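Local coordinates for membrane-associated protein VP24 (Marburg virus - Musoke, Kenya, 1980, PDB 4OR8), which may act as a minor matrix protein of the virion, with a role in nucleocapsid assembly and in budding of virus particles, at residues B[109-114]-B[202-207]; B[113-118]-B[172-177]; B[124-129]-B[161-166]. All coordinates share one frame; numbering follows the deposited sequence. Where two conformers were deposited one is given.

In the fold
All three interactions lie in the single pyramid-shaped fold of VP24 and run outward from its middle. Interaction 1, centred about 4 Å from the centre of the chain, sets helix 104-115 on strand 201-206 of the mixed sheet. Interaction 2 continues from the same helix, sharing Gly113 and Val114, and joins its end to helix 161-178; the two centres are about 9 Å apart, and Leu111 touches Phe174 and Phe175 between them. The centre of interaction 3 is about 15 Å from that of interaction 2, where the start of helix 127-142 meets the beginning of helix 161-178. Along the chain its segments fall between those of interaction 2; interaction 1 ties these helices to a strand later in sequence.

Interaction 1: residues B[109-114]-B[202-207]; sequences RILLGV and IIITRV
Val114 and Ile110, one turn apart on helix 104-115, meet Ile202 of strand 201-206 in an apolar helix-on-sheet contact at the heart of the pyramidal fold. CG2 of Val114 touches CD1 of Ile202 at 3.9 Å and also lies against its CG2, the two side chains sliding past each other in opposite directions. The same Ile202 CG2 is reached by CG2 of Ile110 at 4.2 Å, so this one methyl touches both helix residues. In Ile202, CG2 is anti to the backbone N and CG1 anti to the carbonyl carbon (chi1 -55°), and the extended chi2 carries CD1 on to Val114.

Two residues on, Ile204 points the same way from the strand and crosses Leu111 at about a right angle. The axes of segments 109-114 and 202-206 approach to 10.2 Å with 107° between their directions; the strand runs across the helix, and Ile202 and Ile204 both meet the turn from Ile110 to Val114.

Neighbouring strands hold this face in place: Ile202 and Ile204 are hydrogen-bonded through their backbones to Ile195 and Ile193, and Ile110 extends onto Val213 and Val215 of strand 210-221. On the reverse side of the strand, Ile203 and Thr205 pack on Arg21 and Tyr22 of the second subunit. Between helix and strand, the delta methyl CD1 of Ile204 ends 4.1 Å from CG of Leu111, with CG1 of Val114 a little farther off.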
# COMPACT_ATOMS: atom_id res chain seq x y z
N ARG B 109 6.76 -12.68 -8.26
CA ARG B 109 7.13 -13.54 -9.38
C ARG B 109 5.91 -14.31 -9.85
O ARG B 109 5.65 -14.42 -11.05
CB ARG B 109 8.23 -14.50 -8.95
CG ARG B 109 8.86 -15.30 -10.08
CD ARG B 109 9.88 -16.29 -9.52
NE ARG B 109 10.33 -17.26 -10.51
CZ ARG B 109 11.52 -17.22 -11.10
NH1 ARG B 109 12.39 -16.27 -10.79
NH2 ARG B 109 11.85 -18.15 -11.99
N ILE B 110 5.15 -14.84 -8.89
CA ILE B 110 3.91 -15.56 -9.17
C ILE B 110 2.91 -14.64 -9.85
O ILE B 110 2.24 -15.03 -10.81
CB ILE B 110 3.30 -16.12 -7.87
CG1 ILE B 110 4.18 -17.26 -7.33
CG2 ILE B 110 1.89 -16.61 -8.10
CD1 ILE B 110 3.66 -17.87 -6.05
N LEU B 111 2.81 -13.42 -9.35
CA LEU B 111 1.87 -12.43 -9.88
C LEU B 111 2.22 -12.11 -11.33
O LEU B 111 1.34 -11.99 -12.18
CB LEU B 111 1.90 -11.18 -9.00
CG LEU B 111 0.72 -10.20 -9.07
CD1 LEU B 111 0.66 -9.39 -7.79
CD2 LEU B 111 0.85 -9.28 -10.27
N LEU B 112 3.51 -11.98 -11.61
CA LEU B 112 3.97 -11.71 -12.97
C LEU B 112 3.64 -12.86 -13.91
O LEU B 112 3.29 -12.64 -15.07
CB LEU B 112 5.47 -11.41 -12.98
CG LEU B 112 5.84 -9.96 -12.69
CD1 LEU B 112 7.34 -9.77 -12.67
CD2 LEU B 112 5.21 -9.05 -13.72
N GLY B 113 3.75 -14.09 -13.41
CA GLY B 113 3.42 -15.26 -14.19
C GLY B 113 1.97 -15.22 -14.65
O GLY B 113 1.65 -15.58 -15.78
N VAL B 114 1.10 -14.79 -13.75
CA VAL B 114 -0.32 -14.63 -14.06
C VAL B 114 -0.54 -13.55 -15.12
O VAL B 114 -1.32 -13.74 -16.05
CB VAL B 114 -1.12 -14.30 -12.78
CG1 VAL B 114 -2.56 -13.92 -13.13
CG2 VAL B 114 -1.10 -15.48 -11.83
N ILE B 202 -4.49 -20.34 -8.53
CA ILE B 202 -3.90 -19.11 -8.02
C ILE B 202 -4.97 -18.07 -7.73
O ILE B 202 -5.83 -17.80 -8.56
CB ILE B 202 -2.88 -18.53 -9.02
CG1 ILE B 202 -1.81 -19.57 -9.35
CG2 ILE B 202 -2.24 -17.26 -8.46
CD1 ILE B 202 -0.79 -19.09 -10.36
N ILE B 203 -4.92 -17.49 -6.53
CA ILE B 203 -5.89 -16.48 -6.12
C ILE B 203 -5.22 -15.21 -5.59
O ILE B 203 -4.45 -15.26 -4.63
CB ILE B 203 -6.85 -17.02 -5.05
CG1 ILE B 203 -7.77 -18.08 -5.65
CG2 ILE B 203 -7.67 -15.89 -4.45
CD1 ILE B 203 -7.59 -19.47 -5.08
N ILE B 204 -5.53 -14.08 -6.22
CA ILE B 204 -5.00 -12.79 -5.79
C ILE B 204 -6.09 -11.92 -5.18
O ILE B 204 -7.06 -11.58 -5.84
CB ILE B 204 -4.37 -12.04 -6.97
CG1 ILE B 204 -3.27 -12.89 -7.61
CG2 ILE B 204 -3.83 -10.69 -6.52
CD1 ILE B 204 -2.78 -12.35 -8.93
N THR B 205 -5.91 -11.57 -3.91
CA THR B 205 -6.91 -10.79 -3.19
C THR B 205 -6.34 -9.47 -2.69
O THR B 205 -5.24 -9.42 -2.13
CB THR B 205 -7.45 -11.59 -1.99
OG1 THR B 205 -7.99 -12.84 -2.45
CG2 THR B 205 -8.54 -10.81 -1.27
N ARG B 206 -7.09 -8.39 -2.89
CA ARG B 206 -6.65 -7.09 -2.39
C ARG B 206 -7.02 -6.89 -0.92
O ARG B 206 -8.19 -6.98 -0.55
CB ARG B 206 -7.21 -5.95 -3.24
CG ARG B 206 -6.72 -4.59 -2.79
CD ARG B 206 -7.18 -3.49 -3.72
NE ARG B 206 -6.47 -2.24 -3.44
CZ ARG B 206 -6.55 -1.15 -4.19
NH1 ARG B 206 -7.31 -1.13 -5.28
NH2 ARG B 206 -5.87 -0.06 -3.85
N VAL B 207 -6.01 -6.63 -0.10
CA VAL B 207 -6.23 -6.27 1.29
C VAL B 207 -5.76 -4.83 1.50
O VAL B 207 -5.30 -4.18 0.56
CB VAL B 207 -5.49 -7.22 2.24
CG1 VAL B 207 -6.17 -8.57 2.27
CG2 VAL B 207 -4.02 -7.37 1.83

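Interaction 2: residues B[113-118]-B[172-177]; sequences GVALKD and KNFFNK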
# COMPACT_ATOMS: atom_id res chain seq x y z
N GLY B 113 3.75 -14.09 -13.41
CA GLY B 113 3.42 -15.26 -14.19
C GLY B 113 1.97 -15.22 -14.65
O GLY B 113 1.65 -15.58 -15.78
N VAL B 114 1.10 -14.79 -13.75
CA VAL B 114 -0.32 -14.63 -14.06
C VAL B 114 -0.54 -13.55 -15.12
O VAL B 114 -1.32 -13.74 -16.05
CB VAL B 114 -1.12 -14.30 -12.78
CG1 VAL B 114 -2.56 -13.92 -13.13
CG2 VAL B 114 -1.10 -15.48 -11.83
N ALA B 115 0.15 -12.42 -14.96
CA ALA B 115 0.00 -11.28 -15.86
C ALA B 115 0.36 -11.65 -17.30
O ALA B 115 -0.28 -11.20 -18.24
CB ALA B 115 0.86 -10.13 -15.39
N LEU B 116 1.39 -12.47 -17.46
CA LEU B 116 1.81 -12.92 -18.78
C LEU B 116 0.74 -13.75 -19.49
O LEU B 116 0.80 -13.93 -20.71
CB LEU B 116 3.12 -13.71 -18.71
CG LEU B 116 4.44 -12.97 -18.90
CD1 LEU B 116 4.56 -11.79 -17.96
CD2 LEU B 116 5.60 -13.94 -18.69
N LYS B 117 -0.23 -14.26 -18.74
CA LYS B 117 -1.28 -15.06 -19.35
C LYS B 117 -2.57 -14.26 -19.51
O LYS B 117 -3.60 -14.83 -19.87
CB LYS B 117 -1.55 -16.35 -18.56
CG LYS B 117 -0.35 -17.29 -18.45
CD LYS B 117 0.18 -17.71 -19.82
CE LYS B 117 -0.83 -18.58 -20.56
NZ LYS B 117 -0.35 -18.96 -21.92
N ASP B 118 -2.51 -12.95 -19.27
CA ASP B 118 -3.68 -12.08 -19.44
C ASP B 118 -4.21 -12.14 -20.87
O ASP B 118 -3.45 -12.05 -21.83
CB ASP B 118 -3.35 -10.62 -19.06
CG ASP B 118 -4.60 -9.78 -18.84
OD1 ASP B 118 -5.43 -10.16 -17.98
OD2 ASP B 118 -4.77 -8.74 -19.51
N LYS B 172 1.82 -3.78 -17.43
CA LYS B 172 1.39 -2.55 -16.78
C LYS B 172 -0.13 -2.47 -16.75
O LYS B 172 -0.73 -2.04 -15.77
CB LYS B 172 1.97 -1.32 -17.49
CG LYS B 172 3.47 -1.14 -17.33
CD LYS B 172 3.99 0.01 -18.17
CE LYS B 172 3.54 1.36 -17.64
NZ LYS B 172 4.13 1.67 -16.30
N ASN B 173 -0.74 -2.91 -17.85
CA ASN B 173 -2.19 -2.92 -17.96
C ASN B 173 -2.83 -3.87 -16.95
O ASN B 173 -3.86 -3.56 -16.35
CB ASN B 173 -2.61 -3.29 -19.38
CG ASN B 173 -4.11 -3.43 -19.53
OD1 ASN B 173 -4.64 -4.54 -19.63
ND2 ASN B 173 -4.81 -2.30 -19.56
N PHE B 174 -2.20 -5.02 -16.74
CA PHE B 174 -2.69 -5.99 -15.78
C PHE B 174 -2.56 -5.46 -14.35
O PHE B 174 -3.44 -5.68 -13.52
CB PHE B 174 -1.95 -7.32 -15.91
CG PHE B 174 -2.42 -8.37 -14.94
CD1 PHE B 174 -3.52 -9.15 -15.24
CD2 PHE B 174 -1.75 -8.59 -13.75
CE1 PHE B 174 -3.95 -10.12 -14.36
CE2 PHE B 174 -2.18 -9.56 -12.86
CZ PHE B 174 -3.28 -10.33 -13.17
N PHE B 175 -1.45 -4.78 -14.08
CA PHE B 175 -1.25 -4.17 -12.78
C PHE B 175 -2.34 -3.15 -12.53
O PHE B 175 -2.89 -3.06 -11.44
CB PHE B 175 0.11 -3.47 -12.72
CG PHE B 175 1.27 -4.42 -12.61
CD1 PHE B 175 1.08 -5.72 -12.18
CD2 PHE B 175 2.55 -4.00 -12.93
CE1 PHE B 175 2.15 -6.59 -12.08
CE2 PHE B 175 3.62 -4.87 -12.83
CZ PHE B 175 3.42 -6.16 -12.40
N ASN B 176 -2.65 -2.38 -13.57
CA ASN B 176 -3.66 -1.34 -13.49
C ASN B 176 -5.06 -1.88 -13.21
O ASN B 176 -5.83 -1.27 -12.47
CB ASN B 176 -3.67 -0.50 -14.77
CG ASN B 176 -4.75 0.55 -14.76
OD1 ASN B 176 -4.56 1.64 -14.21
ND2 ASN B 176 -5.89 0.24 -15.36
N LYS B 177 -5.40 -3.02 -13.82
CA LYS B 177 -6.72 -3.59 -13.61
C LYS B 177 -6.82 -4.27 -12.24
O LYS B 177 -7.92 -4.46 -11.72
CB LYS B 177 -7.11 -4.54 -14.75
CG LYS B 177 -6.29 -5.79 -14.85
CD LYS B 177 -6.27 -6.32 -16.28
CE LYS B 177 -7.67 -6.43 -16.87
NZ LYS B 177 -7.64 -6.97 -18.26
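The ammonium of Lys177, NZ, has two acidic partners: the stronger is Glu120, in the loop that follows Asp118, and the other is Asp118 itself, whose OD2 forms a rather long salt bridge of 3.6 Å to NZ of Lys177. The Asp118 and Lys177 side chains reach toward each other tip to tip. Lys177 leaves its helix with CG between the backbone N and the carbonyl carbon (chi1 66°), and its chain then bends at chi3. Two carboxylates around one ammonium would be expected to favour its charged form.

Next to this polar pair, Phe174 carries the apolar part of the contact, packing against Val114, Ala115 and Asp118. OD1 of Asp118 lies at the ring edge, near its plane, 3.5 Å from CD1 of Phe174, with the carboxylate turned 67° from the ring; this would be expected to be favourable, the oxygen facing the slightly positive ring rim. One face of Phe174 is covered by Ala115, whose CA stands 3.9 Å from the ring centroid in a CH-pi contact, only 13° off the normal, while its CB lies close to CD2. At the far end of the ring CZ meets CG1 of Val114 at 3.7 Å, an oblique approach.

A type I beta turn from Ala115 to Asp118, closed by the bond from Asp118 N to Ala115 O, places Asp118 beside the ring. Phe174 also packs on Leu111, and Phe175 reaches Leu112 and Phe61 of strand 59-64. Leu116, pointing away from this contact, lies on Leu136 and Leu140, so that the end of helix 104-115 sits between helices 127-142 and 161-178.

Interaction 3: residues B[124-129]-B[161-166]; sequences SLIPGF and SDMFKI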
# COMPACT_ATOMS: atom_id res chain seq x y z
N SER B 124 -2.72 -9.61 -29.04
CA SER B 124 -1.99 -8.88 -30.07
C SER B 124 -0.56 -9.37 -30.26
O SER B 124 0.26 -8.70 -30.89
CB SER B 124 -1.99 -7.39 -29.76
OG SER B 124 -1.44 -7.14 -28.48
N LEU B 125 -0.26 -10.55 -29.72
CA LEU B 125 1.05 -11.16 -29.88
C LEU B 125 1.04 -12.11 -31.07
O LEU B 125 0.04 -12.77 -31.33
CB LEU B 125 1.44 -11.93 -28.63
CG LEU B 125 1.48 -11.17 -27.30
CD1 LEU B 125 1.88 -12.11 -26.17
CD2 LEU B 125 2.42 -9.99 -27.39
N ILE B 126 2.16 -12.18 -31.77
CA ILE B 126 2.33 -13.18 -32.82
C ILE B 126 2.50 -14.55 -32.18
O ILE B 126 3.12 -14.67 -31.12
CB ILE B 126 3.53 -12.84 -33.73
CG1 ILE B 126 4.77 -12.53 -32.89
CG2 ILE B 126 3.20 -11.64 -34.60
CD1 ILE B 126 5.93 -12.02 -33.70
N PRO B 127 1.92 -15.59 -32.80
CA PRO B 127 1.86 -16.96 -32.26
C PRO B 127 3.20 -17.51 -31.79
O PRO B 127 3.26 -18.17 -30.76
CB PRO B 127 1.35 -17.78 -33.44
CG PRO B 127 0.53 -16.81 -34.23
CD PRO B 127 1.25 -15.50 -34.11
N GLY B 128 4.26 -17.23 -32.54
CA GLY B 128 5.59 -17.66 -32.16
C GLY B 128 6.03 -17.06 -30.84
O GLY B 128 6.54 -17.77 -29.97
N PHE B 129 5.82 -15.76 -30.69
CA PHE B 129 6.18 -15.06 -29.46
C PHE B 129 5.20 -15.40 -28.34
O PHE B 129 5.56 -15.40 -27.16
CB PHE B 129 6.21 -13.55 -29.69
CG PHE B 129 6.57 -12.76 -28.47
CD1 PHE B 129 7.84 -12.85 -27.92
CD2 PHE B 129 5.65 -11.90 -27.89
CE1 PHE B 129 8.18 -12.12 -26.79
CE2 PHE B 129 5.99 -11.16 -26.77
CZ PHE B 129 7.25 -11.27 -26.22
N SER B 161 11.18 -5.79 -31.24
CA SER B 161 11.02 -4.62 -30.38
C SER B 161 9.54 -4.35 -30.12
O SER B 161 9.15 -4.03 -29.00
CB SER B 161 11.70 -3.39 -30.99
OG SER B 161 10.97 -2.91 -32.11
N ASP B 162 8.72 -4.51 -31.16
CA ASP B 162 7.27 -4.38 -31.04
C ASP B 162 6.69 -5.33 -30.00
O ASP B 162 5.90 -4.93 -29.15
CB ASP B 162 6.60 -4.62 -32.39
CG ASP B 162 6.50 -3.37 -33.23
OD1 ASP B 162 7.22 -2.39 -32.93
OD2 ASP B 162 5.71 -3.36 -34.20
N MET B 163 7.09 -6.60 -30.08
CA MET B 163 6.61 -7.61 -29.15
C MET B 163 7.07 -7.35 -27.72
O MET B 163 6.35 -7.62 -26.76
CB MET B 163 7.02 -9.01 -29.61
CG MET B 163 6.25 -9.48 -30.84
SD MET B 163 4.48 -9.65 -30.53
CE MET B 163 3.80 -9.00 -32.04
N PHE B 164 8.28 -6.83 -27.58
CA PHE B 164 8.80 -6.43 -26.28
C PHE B 164 7.98 -5.28 -25.72
O PHE B 164 7.60 -5.28 -24.55
CB PHE B 164 10.27 -6.03 -26.40
CG PHE B 164 10.88 -5.57 -25.10
CD1 PHE B 164 10.88 -4.23 -24.76
CD2 PHE B 164 11.47 -6.48 -24.24
CE1 PHE B 164 11.44 -3.80 -23.57
CE2 PHE B 164 12.03 -6.06 -23.05
CZ PHE B 164 12.02 -4.72 -22.72
N LYS B 165 7.71 -4.29 -26.57
CA LYS B 165 6.95 -3.11 -26.17
C LYS B 165 5.56 -3.51 -25.71
O LYS B 165 5.09 -3.07 -24.65
CB LYS B 165 6.85 -2.14 -27.35
CG LYS B 165 7.16 -0.71 -27.00
CD LYS B 165 8.65 -0.44 -27.05
CE LYS B 165 9.14 -0.38 -28.48
NZ LYS B 165 8.44 0.69 -29.24
N ILE B 166 4.90 -4.34 -26.51
CA ILE B 166 3.55 -4.81 -26.19
C ILE B 166 3.54 -5.60 -24.89
O ILE B 166 2.65 -5.44 -24.06
CB ILE B 166 2.98 -5.67 -27.34
CG1 ILE B 166 2.74 -4.80 -28.58
CG2 ILE B 166 1.68 -6.35 -26.93
CD1 ILE B 166 2.19 -5.56 -29.76
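Met163 projects from helix 161-178 into the segment leading into helix 127-142, and its side chain meets Phe129 near its base and Ile126 toward its tip. CB lies over one face of the Phe129 ring, offset toward the rim and 3.8 Å from the centroid, 17° off the normal, a CH-pi contact. CG touches CD1 of Ile126 and CD2 of Phe129. The chain then bends at chi2 (-64°), which brings SD to a position oblique to the same ring, 4.6 Å from its centroid.

The sulfur also lies 3.8 Å from CD2 of Leu125 and accepts a weak hydrogen bond of 3.6 Å from the backbone N of Ile126, nearly straight at 165°. A second bend, at chi3, turns the terminal CE of Met163 against Ile126, 3.7 Å from its CG2. The same methyl also comes close to the carbonyl oxygen of Ser124.

One turn further along, Ile166 extends the contact: its CG2 meets CD2 of Leu125 at 3.7 Å and OG of Ser124 at 3.6 Å. Leu125 CD2 thus touches both residues of the helix, while also lying in plane at the edge of the Phe129 ring.

Ile126 occupies the N-cap position of helix 127-142, and Phe129 rests further on Leu159. The arrangement is a Met-aromatic contact at a helix start, joining the beginnings of two helices at the periphery of the helical part of the VP24 fold.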